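Local coordinates for protein PrgZ (Enterococcus faecalis, PDB 4FAJ) that binds peptide pheromone outside the cell as a membrane-anchored receptor of the solute-binding protein 5 family, which generally serves peptide transport, at residues Leu333-Lys336 against Asn337-Lys340. Numbering follows the deposited sequence.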
loop_
_atom_site.group_PDB
_atom_site.type_symbol
_atom_site.label_atom_id
_atom_site.label_comp_id
_atom_site.label_asym_id
_atom_site.label_seq_id
_atom_site.Cartn_x
_atom_site.Cartn_y
_atom_site.Cartn_z
ATOM N N LEU A 333 -3.588 -25.847 2.978
ATOM C CA LEU A 333 -3.049 -24.806 2.080
ATOM C C LEU A 333 -1.647 -25.120 1.572
ATOM O O LEU A 333 -1.172 -24.500 0.627
ATOM C CB LEU A 333 -3.091 -23.429 2.752
ATOM C CG LEU A 333 -4.514 -22.913 3.000
ATOM C CD1 LEU A 333 -4.491 -21.566 3.680
ATOM C CD2 LEU A 333 -5.314 -22.854 1.687
ATOM N N GLN A 334 -1.000 -26.095 2.204
ATOM C CA GLN A 334 0.253 -26.671 1.718
ATOM C C GLN A 334 0.032 -27.514 0.442
ATOM O O GLN A 334 0.947 -27.687 -0.359
ATOM C CB GLN A 334 0.877 -27.497 2.864
ATOM C CG GLN A 334 1.866 -28.591 2.517
ATOM C CD GLN A 334 2.430 -29.233 3.785
ATOM O OE1 GLN A 334 3.189 -28.598 4.522
ATOM N NE2 GLN A 334 2.045 -30.478 4.053
ATOM N N ASN A 335 -1.189 -28.007 0.247
ATOM C CA ASN A 335 -1.521 -28.816 -0.927
ATOM C C ASN A 335 -1.852 -27.935 -2.147
ATOM O O ASN A 335 -2.794 -27.136 -2.117
ATOM C CB ASN A 335 -2.665 -29.779 -0.572
ATOM C CG ASN A 335 -2.983 -30.772 -1.676
ATOM O OD1 ASN A 335 -3.599 -30.416 -2.668
ATOM N ND2 ASN A 335 -2.593 -32.033 -1.487
ATOM N N LYS A 336 -1.085 -28.097 -3.223
ATOM C CA LYS A 336 -1.253 -27.254 -4.418
ATOM C C LYS A 336 -2.650 -27.384 -5.040
ATOM O O LYS A 336 -3.207 -26.399 -5.502
ATOM C CB LYS A 336 -0.176 -27.566 -5.470
ATOM C CG LYS A 336 -0.065 -26.502 -6.559
ATOM C CD LYS A 336 1.054 -26.799 -7.568
ATOM C CE LYS A 336 2.422 -26.449 -6.990
ATOM N NZ LYS A 336 3.528 -26.608 -7.969
ATOM N N ASN A 337 -3.216 -28.589 -5.046
ATOM C CA ASN A 337 -4.576 -28.780 -5.584
ATOM C C ASN A 337 -5.672 -28.032 -4.805
ATOM O O ASN A 337 -6.640 -27.545 -5.396
ATOM C CB ASN A 337 -4.919 -30.269 -5.712
ATOM C CG ASN A 337 -4.072 -30.981 -6.768
ATOM O OD1 ASN A 337 -3.895 -30.486 -7.882
ATOM N ND2 ASN A 337 -3.551 -32.144 -6.416
ATOM N N VAL A 338 -5.522 -27.946 -3.484
ATOM C CA VAL A 338 -6.442 -27.168 -2.667
ATOM C C VAL A 338 -6.374 -25.705 -3.110
ATOM O O VAL A 338 -7.410 -25.085 -3.362
ATOM C CB VAL A 338 -6.121 -27.282 -1.150
ATOM C CG1 VAL A 338 -6.946 -26.274 -0.345
ATOM C CG2 VAL A 338 -6.363 -28.704 -0.660
ATOM N N ARG A 339 -5.160 -25.171 -3.237
ATOM C CA ARG A 339 -4.982 -23.764 -3.624
ATOM C C ARG A 339 -5.607 -23.481 -5.000
ATOM O O ARG A 339 -6.304 -22.492 -5.180
ATOM C CB ARG A 339 -3.499 -23.374 -3.604
ATOM C CG ARG A 339 -2.845 -23.473 -2.218
ATOM C CD ARG A 339 -1.537 -22.710 -2.145
ATOM N NE ARG A 339 -0.576 -23.177 -3.147
ATOM C CZ ARG A 339 0.289 -24.176 -2.968
ATOM N NH1 ARG A 339 0.336 -24.850 -1.817
ATOM N NH2 ARG A 339 1.106 -24.519 -3.950
ATOM N N LYS A 340 -5.394 -24.385 -5.950
ATOM C CA LYS A 340 -5.974 -24.233 -7.283
ATOM C C LYS A 340 -7.491 -24.347 -7.255
ATOM O O LYS A 340 -8.175 -23.626 -7.979
ATOM C CB LYS A 340 -5.369 -25.257 -8.250
ATOM C CG LYS A 340 -3.910 -24.985 -8.533
ATOM C CD LYS A 340 -3.314 -26.044 -9.462
ATOM C CE LYS A 340 -1.890 -25.679 -9.859
ATOM N NZ LYS A 340 -1.242 -26.790 -10.620
HETATM O O HOH W 1 2.872 -26.650 -3.018
#
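Leu333 offers its carbonyl to Arg339: NH1 reaches Leu333 O at 2.9 Å, a nearly straight bond (164°) lying in the guanidinium plane. Leu333 CD2 meets Val338 CG1 at 4.3 Å, and the buried side chain also packs on Met324 and Thr463. Gln334 contributes backbone; its O takes a second, weak bond from Arg339 NH1. An arginine suits this place because its several N-H groups can serve the successive carbonyls of Leu333 and Gln334, while Asp524 O accepts from NH2. Asn335 is the N-cap of the next helix. Its chi1 of -174° swings CG away from the backbone N, and OD1 takes the N-H of Val338 at 3.2 Å on a lone pair, while ND2 donates to Glu404, which also receives Asn337 ND2. Asn335 O accepts from Arg339 N, the first helical i to i+4 bond. Lys336 CA sits above one face of the guanidinium, off toward its rim; Lys336 O receives Lys340 N at 3.0 Å. Exposed Lys336 suits its place: its stem lies along Arg339 and Lys340, and NZ makes a long, weak ion pair with Asp524. Asparagine binding the N-H three residues on is the classic N-cap, here opening helix 336-345 after the weakly bonded helical turn 331-334.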